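Local coordinates for protein neurotoxin (Clostridium botulinum, PDB 2QN0) that acts as the zinc protease light chain of botulinum neurotoxin serotype C1, which cleaves the SNARE proteins syntaxin and SNAP-25, at residues 4-9 and 36-41; 205-210 and 368-373; 295-300 and 328-333. All coordinates share one frame; numbering follows the deposited sequence.

Contact 1. Residues 4-9 and 36-41; sequences TINNFN and AFRITG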
ATOM      1  N   THR A   4       4.518  17.850  -1.828  1.00 32.08           N
ATOM      2  CA  THR A   4       3.449  18.282  -2.713  1.00 29.97           C
ATOM      3  C   THR A   4       3.090  17.112  -3.616  1.00 27.14           C
ATOM      4  O   THR A   4       3.963  16.354  -4.043  1.00 26.24           O
ATOM      5  CB  THR A   4       3.889  19.475  -3.580  1.00 32.14           C
ATOM      6  OG1 THR A   4       5.085  19.134  -4.289  1.00 36.88           O
ATOM      7  CG2 THR A   4       4.148  20.695  -2.712  1.00 33.32           C
ATOM      8  N   ILE A   5       1.800  16.959  -3.891  1.00 22.84           N
ATOM      9  CA  ILE A   5       1.328  15.877  -4.742  1.00 20.74           C
ATOM     10  C   ILE A   5       1.164  16.414  -6.162  1.00 21.53           C
ATOM     11  O   ILE A   5       0.581  17.479  -6.360  1.00 20.92           O
ATOM     12  CB  ILE A   5      -0.036  15.339  -4.241  1.00 19.65           C
ATOM     13  CG1 ILE A   5       0.073  14.927  -2.766  1.00 20.27           C
ATOM     14  CG2 ILE A   5      -0.480  14.166  -5.092  1.00 19.07           C
ATOM     15  CD1 ILE A   5       1.115  13.852  -2.493  1.00 21.40           C
ATOM     16  N   ASN A   6       1.693  15.685  -7.141  1.00 19.66           N
ATOM     17  CA  ASN A   6       1.593  16.095  -8.541  1.00 20.18           C
ATOM     18  C   ASN A   6       0.192  15.860  -9.103  1.00 21.23           C
ATOM     19  O   ASN A   6      -0.495  14.920  -8.709  1.00 19.24           O
ATOM     20  CB  ASN A   6       2.605  15.331  -9.404  1.00 20.06           C
ATOM     21  CG  ASN A   6       4.042  15.683  -9.075  1.00 22.53           C
ATOM     22  OD1 ASN A   6       4.356  16.834  -8.772  1.00 22.58           O
ATOM     23  ND2 ASN A   6       4.927  14.697  -9.152  1.00 19.58           N
ATOM     24  N   ASN A   7      -0.222  16.723 -10.030  1.00 19.75           N
ATOM     25  CA  ASN A   7      -1.531  16.606 -10.668  1.00 21.26           C
ATOM     26  C   ASN A   7      -1.338  16.152 -12.110  1.00 22.40           C
ATOM     27  O   ASN A   7      -0.413  16.600 -12.789  1.00 22.63           O
ATOM     28  CB  ASN A   7      -2.257  17.953 -10.648  1.00 23.95           C
ATOM     29  CG  ASN A   7      -2.689  18.355  -9.258  1.00 24.41           C
ATOM     30  OD1 ASN A   7      -3.573  17.732  -8.666  1.00 26.16           O
ATOM     31  ND2 ASN A   7      -2.061  19.394  -8.720  1.00 26.37           N
ATOM     32  N   PHE A   8      -2.220  15.277 -12.580  1.00 21.73           N
ATOM     33  CA  PHE A   8      -2.113  14.753 -13.936  1.00 22.63           C
ATOM     34  C   PHE A   8      -3.451  14.489 -14.601  1.00 22.45           C
ATOM     35  O   PHE A   8      -4.480  14.352 -13.942  1.00 23.41           O
ATOM     36  CB  PHE A   8      -1.386  13.404 -13.938  1.00 22.42           C
ATOM     37  CG  PHE A   8      -0.003  13.438 -13.368  1.00 23.86           C
ATOM     38  CD1 PHE A   8       1.049  13.993 -14.084  1.00 22.89           C
ATOM     39  CD2 PHE A   8       0.256  12.865 -12.127  1.00 23.28           C
ATOM     40  CE1 PHE A   8       2.345  13.974 -13.576  1.00 23.47           C
ATOM     41  CE2 PHE A   8       1.546  12.839 -11.610  1.00 22.30           C
ATOM     42  CZ  PHE A   8       2.593  13.393 -12.334  1.00 23.32           C
ATOM     43  N   ASN A   9      -3.391  14.407 -15.928  1.00 24.11           N
ATOM     44  CA  ASN A   9      -4.513  14.039 -16.780  1.00 22.79           C
ATOM     45  C   ASN A   9      -3.859  12.824 -17.414  1.00 20.44           C
ATOM     46  O   ASN A   9      -2.664  12.864 -17.717  1.00 21.10           O
ATOM     47  CB  ASN A   9      -4.785  15.081 -17.870  1.00 24.35           C
ATOM     48  CG  ASN A   9      -5.340  16.369 -17.320  1.00 24.71           C
ATOM     49  OD1 ASN A   9      -6.397  16.385 -16.690  1.00 24.86           O
ATOM     50  ND2 ASN A   9      -4.630  17.464 -17.559  1.00 26.17           N
ATOM     51  N   ALA A  36       2.955   5.475 -16.796  1.00 18.46           N
ATOM     52  CA  ALA A  36       3.063   5.678 -15.353  1.00 18.39           C
ATOM     53  C   ALA A  36       3.227   7.153 -14.985  1.00 18.60           C
ATOM     54  O   ALA A  36       3.773   7.940 -15.759  1.00 18.98           O
ATOM     55  CB  ALA A  36       4.242   4.872 -14.815  1.00 16.01           C
ATOM     56  N   PHE A  37       2.774   7.509 -13.784  1.00 16.91           N
ATOM     57  CA  PHE A  37       2.823   8.887 -13.298  1.00 16.02           C
ATOM     58  C   PHE A  37       3.426   8.954 -11.895  1.00 16.19           C
ATOM     59  O   PHE A  37       3.066   8.163 -11.023  1.00 16.01           O
ATOM     60  CB  PHE A  37       1.407   9.458 -13.259  1.00 15.91           C
ATOM     61  CG  PHE A  37       0.651   9.287 -14.548  1.00 16.81           C
ATOM     62  CD1 PHE A  37       0.540  10.342 -15.450  1.00 18.42           C
ATOM     63  CD2 PHE A  37       0.086   8.059 -14.876  1.00 15.99           C
ATOM     64  CE1 PHE A  37      -0.126  10.173 -16.666  1.00 17.49           C
ATOM     65  CE2 PHE A  37      -0.581   7.876 -16.088  1.00 19.73           C
ATOM     66  CZ  PHE A  37      -0.684   8.942 -16.987  1.00 18.43           C
ATOM     67  N   ARG A  38       4.329   9.905 -11.675  1.00 15.51           N
ATOM     68  CA  ARG A  38       4.969  10.053 -10.367  1.00 15.08           C
ATOM     69  C   ARG A  38       4.112  10.916  -9.443  1.00 17.51           C
ATOM     70  O   ARG A  38       3.967  12.121  -9.662  1.00 18.60           O
ATOM     71  CB  ARG A  38       6.361  10.687 -10.526  1.00 16.35           C
ATOM     72  CG  ARG A  38       7.202  10.709  -9.240  1.00 16.21           C
ATOM     73  CD  ARG A  38       8.290  11.793  -9.290  1.00 16.95           C
ATOM     74  NE  ARG A  38       9.240  11.610 -10.389  1.00 16.80           N
ATOM     75  CZ  ARG A  38      10.315  10.826 -10.340  1.00 19.86           C
ATOM     76  NH1 ARG A  38      10.593  10.138  -9.240  1.00 18.78           N
ATOM     77  NH2 ARG A  38      11.117  10.734 -11.395  1.00 17.62           N
ATOM     78  N   ILE A  39       3.534  10.299  -8.415  1.00 15.99           N
ATOM     79  CA  ILE A  39       2.703  11.027  -7.459  1.00 17.25           C
ATOM     80  C   ILE A  39       3.596  12.013  -6.712  1.00 17.52           C
ATOM     81  O   ILE A  39       3.295  13.204  -6.615  1.00 16.71           O
ATOM     82  CB  ILE A  39       2.035  10.055  -6.449  1.00 17.62           C
ATOM     83  CG1 ILE A  39       1.110   9.095  -7.200  1.00 21.67           C
ATOM     84  CG2 ILE A  39       1.269  10.842  -5.389  1.00 19.64           C
ATOM     85  CD1 ILE A  39       0.414   8.075  -6.315  1.00 22.72           C
ATOM     86  N   THR A  40       4.698  11.498  -6.178  1.00 16.34           N
ATOM     87  CA  THR A  40       5.679  12.311  -5.473  1.00 17.41           C
ATOM     88  C   THR A  40       6.872  11.421  -5.149  1.00 16.45           C
ATOM     89  O   THR A  40       6.708  10.244  -4.839  1.00 16.03           O
ATOM     90  CB  THR A  40       5.107  12.926  -4.172  1.00 19.00           C
ATOM     91  OG1 THR A  40       6.081  13.808  -3.600  1.00 20.60           O
ATOM     92  CG2 THR A  40       4.758  11.844  -3.161  1.00 18.31           C
ATOM     93  N   GLY A  41       8.075  11.973  -5.252  1.00 15.86           N
ATOM     94  CA  GLY A  41       9.259  11.185  -4.962  1.00 14.65           C
ATOM     95  C   GLY A  41       9.291   9.840  -5.667  1.00 16.81           C
ATOM     96  O   GLY A  41       9.113   9.756  -6.886  1.00 16.86           O
TER
HETATM   97  O   HOH W   1       7.095  16.587  -2.685  1.00 43.44           O
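N6 is bonded twice to the backbone of 36-41. Its N donates to I39 O at 3.0 Å. Its ND2 donates to R38 O at 2.8 Å, in a nearly straight bond. R38 O lies in the amide plane of N6, while ND2 is tilted 34° from the carbonyl plane of R38. With N6 CG anti to its own carbonyl carbon (chi1 -66°), CG comes to 3.6 Å from I39 O. A water accepts a hydrogen bond from T4 N and is also hydrogen-bonded to T40 OG1.

The aromatic part is F8 against F37. The two side chains run past one another in opposing senses, an oblique pair with ring planes at 55°. F37 CB makes a CH-pi contact over one face of F8, 4.0 Å from the ring centroid. R38 O sits in the ring plane at its edge, 3.2 Å from F8 CE2.

The aliphatic part is I5 beside I39, with CG2 to CG2 at 3.8 Å. I39 also touches I90 and F94 of helix 80-97.

I39 and T40 form a classic beta bulge where the chain turns a corner. The N-terminal segment runs nearly antiparallel to 37-40 without regular strand pairing. N6 thus satisfies two consecutive carbonyls at this corner, and apolar groups pack beside them.

Contact 2. Residues 205-210 and 368-373; sequences ATNDVG and NVQNRK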
ATOM      1  N   ALA A 205     -18.581  -0.466  14.380  1.00 17.51           N
ATOM      2  CA  ALA A 205     -17.664   0.662  14.234  1.00 19.84           C
ATOM      3  C   ALA A 205     -16.964   1.155  15.494  1.00 19.51           C
ATOM      4  O   ALA A 205     -17.372   0.854  16.612  1.00 20.41           O
ATOM      5  CB  ALA A 205     -18.414   1.822  13.583  1.00 19.47           C
ATOM      6  N   THR A 206     -15.913   1.947  15.296  1.00 20.05           N
ATOM      7  CA  THR A 206     -15.132   2.479  16.407  1.00 20.91           C
ATOM      8  C   THR A 206     -15.827   3.582  17.189  1.00 21.59           C
ATOM      9  O   THR A 206     -15.692   3.659  18.407  1.00 22.58           O
ATOM     10  CB  THR A 206     -13.773   3.036  15.930  1.00 21.96           C
ATOM     11  OG1 THR A 206     -13.993   4.086  14.982  1.00 22.72           O
ATOM     12  CG2 THR A 206     -12.945   1.940  15.290  1.00 25.29           C
ATOM     13  N   ASN A 207     -16.567   4.436  16.487  1.00 19.10           N
ATOM     14  CA  ASN A 207     -17.255   5.546  17.131  1.00 19.22           C
ATOM     15  C   ASN A 207     -18.724   5.282  17.433  1.00 19.22           C
ATOM     16  O   ASN A 207     -19.511   4.970  16.542  1.00 18.30           O
ATOM     17  CB  ASN A 207     -17.138   6.804  16.266  1.00 20.14           C
ATOM     18  CG  ASN A 207     -15.714   7.320  16.179  1.00 23.14           C
ATOM     19  OD1 ASN A 207     -15.193   7.892  17.132  1.00 29.62           O
ATOM     20  ND2 ASN A 207     -15.077   7.106  15.037  1.00 22.45           N
ATOM     21  N   ASP A 208     -19.081   5.418  18.705  1.00 19.40           N
ATOM     22  CA  ASP A 208     -20.456   5.233  19.149  1.00 21.01           C
ATOM     23  C   ASP A 208     -21.234   6.444  18.633  1.00 21.43           C
ATOM     24  O   ASP A 208     -20.785   7.578  18.793  1.00 22.40           O
ATOM     25  CB  ASP A 208     -20.492   5.208  20.681  1.00 23.90           C
ATOM     26  CG  ASP A 208     -21.867   4.873  21.240  1.00 28.81           C
ATOM     27  OD1 ASP A 208     -22.878   5.064  20.535  1.00 25.66           O
ATOM     28  OD2 ASP A 208     -21.932   4.429  22.405  1.00 30.73           O
ATOM     29  N   VAL A 209     -22.379   6.213  17.993  1.00 20.69           N
ATOM     30  CA  VAL A 209     -23.194   7.321  17.501  1.00 19.40           C
ATOM     31  C   VAL A 209     -24.583   7.310  18.142  1.00 20.13           C
ATOM     32  O   VAL A 209     -25.538   7.863  17.593  1.00 20.84           O
ATOM     33  CB  VAL A 209     -23.329   7.321  15.950  1.00 19.89           C
ATOM     34  CG1 VAL A 209     -21.978   7.635  15.313  1.00 20.23           C
ATOM     35  CG2 VAL A 209     -23.858   5.981  15.457  1.00 20.43           C
ATOM     36  N   GLY A 210     -24.672   6.667  19.306  1.00 20.46           N
ATOM     37  CA  GLY A 210     -25.914   6.608  20.063  1.00 21.50           C
ATOM     38  C   GLY A 210     -26.972   5.589  19.682  1.00 19.74           C
ATOM     39  O   GLY A 210     -28.084   5.635  20.213  1.00 19.75           O
ATOM     40  N   ASN A 368     -10.317  11.740  12.166  1.00 20.15           N
ATOM     41  CA  ASN A 368     -11.674  11.894  12.679  1.00 22.61           C
ATOM     42  C   ASN A 368     -12.757  11.360  11.741  1.00 22.71           C
ATOM     43  O   ASN A 368     -13.678  12.085  11.364  1.00 22.18           O
ATOM     44  CB  ASN A 368     -11.946  13.369  12.991  1.00 26.89           C
ATOM     45  CG  ASN A 368     -13.225  13.570  13.777  1.00 32.40           C
ATOM     46  OD1 ASN A 368     -13.431  12.945  14.821  1.00 33.23           O
ATOM     47  ND2 ASN A 368     -14.093  14.449  13.287  1.00 34.48           N
ATOM     48  N   VAL A 369     -12.642  10.091  11.366  1.00 19.90           N
ATOM     49  CA  VAL A 369     -13.629   9.462  10.500  1.00 17.60           C
ATOM     50  C   VAL A 369     -14.133   8.187  11.156  1.00 17.88           C
ATOM     51  O   VAL A 369     -13.452   7.597  11.998  1.00 16.75           O
ATOM     52  CB  VAL A 369     -13.042   9.089   9.113  1.00 19.81           C
ATOM     53  CG1 VAL A 369     -12.599  10.350   8.376  1.00 19.72           C
ATOM     54  CG2 VAL A 369     -11.876   8.116   9.274  1.00 18.93           C
ATOM     55  N   GLN A 370     -15.338   7.777  10.781  1.00 15.87           N
ATOM     56  CA  GLN A 370     -15.916   6.548  11.302  1.00 16.85           C
ATOM     57  C   GLN A 370     -15.154   5.428  10.610  1.00 16.49           C
ATOM     58  O   GLN A 370     -14.710   5.590   9.473  1.00 16.62           O
ATOM     59  CB  GLN A 370     -17.402   6.466  10.934  1.00 16.35           C
ATOM     60  CG  GLN A 370     -18.123   5.225  11.453  1.00 15.89           C
ATOM     61  CD  GLN A 370     -18.134   5.154  12.970  1.00 17.98           C
ATOM     62  OE1 GLN A 370     -17.088   4.999  13.601  1.00 17.62           O
ATOM     63  NE2 GLN A 370     -19.323   5.272  13.565  1.00 17.21           N
ATOM     64  N   ASN A 371     -14.992   4.296  11.285  1.00 15.81           N
ATOM     65  CA  ASN A 371     -14.286   3.179  10.678  1.00 14.58           C
ATOM     66  C   ASN A 371     -14.628   1.876  11.385  1.00 15.23           C
ATOM     67  O   ASN A 371     -15.175   1.883  12.488  1.00 14.69           O
ATOM     68  CB  ASN A 371     -12.768   3.414  10.725  1.00 14.85           C
ATOM     69  CG  ASN A 371     -12.000   2.430   9.856  1.00 13.36           C
ATOM     70  OD1 ASN A 371     -12.393   2.156   8.723  1.00 13.79           O
ATOM     71  ND2 ASN A 371     -10.889   1.908  10.375  1.00 13.23           N
ATOM     72  N   ARG A 372     -14.311   0.760  10.738  1.00 15.97           N
ATOM     73  CA  ARG A 372     -14.575  -0.547  11.320  1.00 15.74           C
ATOM     74  C   ARG A 372     -13.818  -0.639  12.639  1.00 16.96           C
ATOM     75  O   ARG A 372     -12.715  -0.113  12.767  1.00 16.22           O
ATOM     76  CB  ARG A 372     -14.119  -1.649  10.358  1.00 15.40           C
ATOM     77  CG  ARG A 372     -12.683  -1.505   9.864  1.00 13.89           C
ATOM     78  CD  ARG A 372     -12.363  -2.547   8.796  1.00 13.76           C
ATOM     79  NE  ARG A 372     -11.043  -2.343   8.200  1.00 13.44           N
ATOM     80  CZ  ARG A 372     -10.560  -3.062   7.189  1.00 13.53           C
ATOM     81  NH1 ARG A 372     -11.288  -4.036   6.658  1.00 13.81           N
ATOM     82  NH2 ARG A 372      -9.350  -2.801   6.703  1.00 13.84           N
ATOM     83  N   LYS A 373     -14.420  -1.294  13.627  1.00 17.40           N
ATOM     84  CA  LYS A 373     -13.793  -1.436  14.933  1.00 17.28           C
ATOM     85  C   LYS A 373     -12.650  -2.449  14.904  1.00 16.00           C
ATOM     86  O   LYS A 373     -11.658  -2.297  15.620  1.00 16.89           O
ATOM     87  CB  LYS A 373     -14.835  -1.863  15.964  1.00 19.68           C
ATOM     88  CG  LYS A 373     -14.310  -1.903  17.389  1.00 22.24           C
ATOM     89  CD  LYS A 373     -15.429  -2.237  18.359  1.00 26.72           C
ATOM     90  CE  LYS A 373     -14.928  -2.268  19.792  1.00 28.99           C
ATOM     91  NZ  LYS A 373     -16.032  -2.609  20.734  1.00 32.78           N
TER
HETATM   92  O   HOH W   2     -12.644   8.040  14.525  1.00 21.96           O
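Q370 OE1 accepts three hydrogen bonds, from N207 N, N207 ND2 and N371 N. The site lies between two loops joined by a single beta bridge, A205 with R372. N207 N comes in on a lone pair of OE1, in the carbonyl plane, at 3.0 Å. N207 ND2 stands above that plane, 48° out of it, at 3.2 Å from OE1. N371 N belongs to the same loop as Q370 and meets OE1 in the carbonyl plane.

The other end of the amide donates. Q370 NE2 reaches N207 O at 3.0 Å in a nearly straight bond, again on a lone pair. The side chain of Q370 thus pairs with both the N and the O of the N207 backbone, which fixes the rotation of its amide. Q370 CG is anti to the backbone N, and the chain then bends (chi2 62°). CD comes to 3.4 Å from A205 CB. In the bridge itself, T206 N donates to N371 O at 2.9 Å, and K373 is backbone-bonded to N204.

The CB of R372 is directed away from 205-210, and its side chain lies near the metal site. Its NE forms a salt bridge with E360. The R372 side chain is about 6 Å from the zinc ion and touches the zinc ligand H229. The 368-373 loop therefore borders the active site, and the Q370 bonds tie it to the loop after strand 201-202.

One water also joins the loops. It accepts from N207 ND2 at 2.7 Å and donates to V369 O. At the K373 end the fit is closer than usual for carbons, with T206 CG2 3.5 Å from K373 CA.

Contact 3. Residues 295-300 and 328-333; sequences DYYRSI and RKYRFV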
ATOM      1  N   ASP A 295      18.030  -8.356  14.227  1.00 20.15           N
ATOM      2  CA  ASP A 295      19.174  -9.124  13.736  1.00 20.48           C
ATOM      3  C   ASP A 295      19.406  -8.858  12.257  1.00 20.97           C
ATOM      4  O   ASP A 295      20.551  -8.795  11.805  1.00 19.01           O
ATOM      5  CB  ASP A 295      18.982 -10.627  13.955  1.00 23.73           C
ATOM      6  CG  ASP A 295      19.176 -11.033  15.405  1.00 28.99           C
ATOM      7  OD1 ASP A 295      20.052 -10.446  16.075  1.00 32.19           O
ATOM      8  OD2 ASP A 295      18.464 -11.951  15.868  1.00 32.21           O
ATOM      9  N   TYR A 296      18.326  -8.714  11.495  1.00 20.56           N
ATOM     10  CA  TYR A 296      18.468  -8.426  10.072  1.00 20.25           C
ATOM     11  C   TYR A 296      19.065  -7.031   9.906  1.00 18.15           C
ATOM     12  O   TYR A 296      19.837  -6.785   8.978  1.00 20.77           O
ATOM     13  CB  TYR A 296      17.114  -8.513   9.356  1.00 18.15           C
ATOM     14  CG  TYR A 296      16.673  -9.926   9.035  1.00 19.72           C
ATOM     15  CD1 TYR A 296      17.480 -10.774   8.276  1.00 19.68           C
ATOM     16  CD2 TYR A 296      15.434 -10.403   9.459  1.00 19.34           C
ATOM     17  CE1 TYR A 296      17.060 -12.066   7.945  1.00 23.35           C
ATOM     18  CE2 TYR A 296      15.003 -11.689   9.135  1.00 22.01           C
ATOM     19  CZ  TYR A 296      15.818 -12.514   8.379  1.00 24.26           C
ATOM     20  OH  TYR A 296      15.392 -13.781   8.053  1.00 26.93           O
ATOM     21  N   TYR A 297      18.709  -6.118  10.805  1.00 17.60           N
ATOM     22  CA  TYR A 297      19.237  -4.757  10.748  1.00 18.21           C
ATOM     23  C   TYR A 297      20.728  -4.761  11.070  1.00 20.42           C
ATOM     24  O   TYR A 297      21.499  -4.006  10.480  1.00 18.27           O
ATOM     25  CB  TYR A 297      18.490  -3.841  11.728  1.00 16.73           C
ATOM     26  CG  TYR A 297      17.242  -3.194  11.151  1.00 15.53           C
ATOM     27  CD1 TYR A 297      16.445  -3.870  10.220  1.00 17.59           C
ATOM     28  CD2 TYR A 297      16.856  -1.911  11.542  1.00 16.66           C
ATOM     29  CE1 TYR A 297      15.291  -3.275   9.689  1.00 17.49           C
ATOM     30  CE2 TYR A 297      15.702  -1.311  11.022  1.00 18.03           C
ATOM     31  CZ  TYR A 297      14.929  -1.999  10.098  1.00 18.84           C
ATOM     32  OH  TYR A 297      13.793  -1.410   9.589  1.00 19.23           O
ATOM     33  N   ARG A 298      21.138  -5.608  12.011  1.00 19.92           N
ATOM     34  CA  ARG A 298      22.549  -5.691  12.368  1.00 20.70           C
ATOM     35  C   ARG A 298      23.337  -6.193  11.169  1.00 19.89           C
ATOM     36  O   ARG A 298      24.451  -5.735  10.912  1.00 22.42           O
ATOM     37  CB  ARG A 298      22.750  -6.635  13.560  1.00 21.31           C
ATOM     38  CG  ARG A 298      22.239  -6.075  14.876  1.00 24.96           C
ATOM     39  CD  ARG A 298      22.418  -7.079  16.012  1.00 28.75           C
ATOM     40  NE  ARG A 298      21.856  -6.589  17.269  1.00 32.66           N
ATOM     41  CZ  ARG A 298      22.350  -5.573  17.969  1.00 36.27           C
ATOM     42  NH1 ARG A 298      23.428  -4.926  17.542  1.00 37.54           N
ATOM     43  NH2 ARG A 298      21.763  -5.198  19.098  1.00 34.97           N
ATOM     44  N   SER A 299      22.759  -7.138  10.434  1.00 18.87           N
ATOM     45  CA  SER A 299      23.419  -7.676   9.253  1.00 20.44           C
ATOM     46  C   SER A 299      23.558  -6.580   8.191  1.00 21.70           C
ATOM     47  O   SER A 299      24.547  -6.540   7.458  1.00 21.61           O
ATOM     48  CB  SER A 299      22.626  -8.859   8.695  1.00 19.39           C
ATOM     49  OG  SER A 299      23.289  -9.433   7.582  1.00 25.10           O
ATOM     50  N   ILE A 300      22.565  -5.695   8.112  1.00 21.17           N
ATOM     51  CA  ILE A 300      22.602  -4.590   7.150  1.00 21.42           C
ATOM     52  C   ILE A 300      23.717  -3.617   7.540  1.00 22.43           C
ATOM     53  O   ILE A 300      24.467  -3.146   6.685  1.00 21.60           O
ATOM     54  CB  ILE A 300      21.254  -3.816   7.117  1.00 21.46           C
ATOM     55  CG1 ILE A 300      20.156  -4.693   6.511  1.00 22.89           C
ATOM     56  CG2 ILE A 300      21.411  -2.515   6.330  1.00 18.69           C
ATOM     57  CD1 ILE A 300      20.418  -5.112   5.094  1.00 26.28           C
ATOM     58  N   ARG A 328      20.521   6.832   7.353  1.00 18.85           N
ATOM     59  CA  ARG A 328      19.411   7.656   7.823  1.00 19.00           C
ATOM     60  C   ARG A 328      18.101   6.864   7.852  1.00 18.65           C
ATOM     61  O   ARG A 328      17.301   7.009   8.776  1.00 18.51           O
ATOM     62  CB  ARG A 328      19.231   8.895   6.935  1.00 21.55           C
ATOM     63  CG  ARG A 328      20.326   9.949   7.083  1.00 25.24           C
ATOM     64  CD  ARG A 328      19.918  11.268   6.427  1.00 28.22           C
ATOM     65  NE  ARG A 328      19.835  11.186   4.968  1.00 31.25           N
ATOM     66  CZ  ARG A 328      20.872  11.321   4.145  1.00 32.66           C
ATOM     67  NH1 ARG A 328      22.086  11.547   4.627  1.00 32.25           N
ATOM     68  NH2 ARG A 328      20.692  11.240   2.833  1.00 33.15           N
ATOM     69  N   LYS A 329      17.882   6.035   6.836  1.00 17.08           N
ATOM     70  CA  LYS A 329      16.670   5.220   6.753  1.00 16.16           C
ATOM     71  C   LYS A 329      16.486   4.347   7.995  1.00 17.04           C
ATOM     72  O   LYS A 329      15.441   4.372   8.646  1.00 18.38           O
ATOM     73  CB  LYS A 329      16.733   4.302   5.529  1.00 15.33           C
ATOM     74  CG  LYS A 329      15.629   3.247   5.482  1.00 14.53           C
ATOM     75  CD  LYS A 329      15.841   2.263   4.341  1.00 14.56           C
ATOM     76  CE  LYS A 329      14.769   1.176   4.339  1.00 13.99           C
ATOM     77  NZ  LYS A 329      15.069   0.106   3.342  1.00 15.07           N
ATOM     78  N   TYR A 330      17.517   3.576   8.307  1.00 17.87           N
ATOM     79  CA  TYR A 330      17.483   2.656   9.438  1.00 17.67           C
ATOM     80  C   TYR A 330      17.806   3.297  10.783  1.00 19.23           C
ATOM     81  O   TYR A 330      17.744   2.635  11.822  1.00 19.36           O
ATOM     82  CB  TYR A 330      18.443   1.500   9.168  1.00 17.93           C
ATOM     83  CG  TYR A 330      18.078   0.672   7.954  1.00 18.00           C
ATOM     84  CD1 TYR A 330      16.927  -0.114   7.943  1.00 18.15           C
ATOM     85  CD2 TYR A 330      18.888   0.667   6.817  1.00 17.18           C
ATOM     86  CE1 TYR A 330      16.592  -0.885   6.835  1.00 18.05           C
ATOM     87  CE2 TYR A 330      18.559  -0.102   5.700  1.00 17.24           C
ATOM     88  CZ  TYR A 330      17.409  -0.876   5.719  1.00 17.05           C
ATOM     89  OH  TYR A 330      17.070  -1.650   4.630  1.00 16.23           O
ATOM     90  N   ARG A 331      18.143   4.582  10.760  1.00 18.49           N
ATOM     91  CA  ARG A 331      18.479   5.325  11.972  1.00 19.61           C
ATOM     92  C   ARG A 331      19.662   4.703  12.710  1.00 20.23           C
ATOM     93  O   ARG A 331      19.668   4.610  13.940  1.00 20.10           O
ATOM     94  CB  ARG A 331      17.261   5.413  12.896  1.00 20.66           C
ATOM     95  CG  ARG A 331      16.076   6.114  12.239  1.00 22.01           C
ATOM     96  CD  ARG A 331      14.900   6.277  13.177  1.00 25.87           C
ATOM     97  NE  ARG A 331      13.745   6.842  12.480  1.00 26.38           N
ATOM     98  CZ  ARG A 331      12.566   7.074  13.050  1.00 28.94           C
ATOM     99  NH1 ARG A 331      12.377   6.791  14.333  1.00 24.08           N
ATOM    100  NH2 ARG A 331      11.572   7.582  12.333  1.00 27.78           N
ATOM    101  N   PHE A 332      20.662   4.280  11.947  1.00 19.81           N
ATOM    102  CA  PHE A 332      21.857   3.688  12.529  1.00 20.83           C
ATOM    103  C   PHE A 332      22.730   4.796  13.093  1.00 23.12           C
ATOM    104  O   PHE A 332      22.505   5.978  12.828  1.00 21.43           O
ATOM    105  CB  PHE A 332      22.653   2.907  11.479  1.00 20.01           C
ATOM    106  CG  PHE A 332      21.971   1.656  10.987  1.00 20.76           C
ATOM    107  CD1 PHE A 332      21.128   0.924  11.820  1.00 19.90           C
ATOM    108  CD2 PHE A 332      22.231   1.171   9.708  1.00 19.63           C
ATOM    109  CE1 PHE A 332      20.560  -0.273  11.388  1.00 18.77           C
ATOM    110  CE2 PHE A 332      21.668  -0.025   9.265  1.00 19.75           C
ATOM    111  CZ  PHE A 332      20.829  -0.749  10.113  1.00 20.91           C
ATOM    112  N   VAL A 333      23.729   4.405  13.877  1.00 24.95           N
ATOM    113  CA  VAL A 333      24.651   5.357  14.477  1.00 28.04           C
ATOM    114  C   VAL A 333      26.019   5.196  13.830  1.00 29.11           C
ATOM    115  O   VAL A 333      26.402   4.095  13.432  1.00 28.02           O
ATOM    116  CB  VAL A 333      24.790   5.122  15.999  1.00 28.80           C
ATOM    117  CG1 VAL A 333      25.822   6.079  16.588  1.00 31.26           C
ATOM    118  CG2 VAL A 333      23.445   5.315  16.675  1.00 30.31           C
TER
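Y330 puts the edge of its ring against the face of Y297. The pair is T-shaped, with centroids 4.8 Å apart and planes at 73°. Y330 CD1 lies above the Y297 ring, offset toward the rim, and comes to 3.5 Å from Y297 CZ. The Y297 hydroxyl lies in turn at the edge of the Y330 ring, near its plane. Both tyrosines are buried, and their hydroxyls have backbone partners elsewhere. Y297 OH bonds to the carbonyl of Y239, and Y330 OH to that of G185. K329 NZ also donates to Y330 OH, at 3.0 Å.

I300 fills the other part of the core. Its CG2 is anti to the backbone N (chi1 -69° for CG1), and it meets two rings at once. It is 3.8 Å from Y330 CE2 and 3.9 Å from F332 CE2, and it lies in the plane of the F332 ring at its edge. F332 also reaches the helix backbone, with CZ 3.3 Å from Y297 O. No hydrogen bond joins the two segments. Within 328-333, Y330 CB sits over the centre of the F332 ring, 3.3 Å above its plane, so Y330 and F332 present one packed surface to helix 283-304.

The outer side is different. R298 points away from 328-333 and is exposed to solvent, as are D295 and R328. R331 is only partly exposed, and its NH1 forms a salt bridge with E353.

Y330 and F332 lie where helix 319-330 gives way to loop. R331 has positive phi, and its N makes a weak bond to R328 O. F332 N also bonds back to a carbonyl of the last turn. Together these make a Schellman motif with R331 as C-prime residue, packed through its aromatic neighbours against another helix.

The chain begins in contact 1, where residues 4-9 meet 36-41 and close a short loop that contains strand 19-23. This ties the N-terminal segment to the mixed sheet and helix 80-97. Contact 2 opens much later, at 205-210, and closes at 368-373. The loop it closes includes the zinc-binding helix 223-238 and the ligand E269. Contact 3, 295-300 with 328-333, is nested inside that loop and joins helix 283-304 to the end of helix 319-330. Contact 1 precedes both in series, and none of the contacts cross. They do not touch: centres of contacts 2 and 3 are about 38 Å apart. All three belong to the zinc protease light chain.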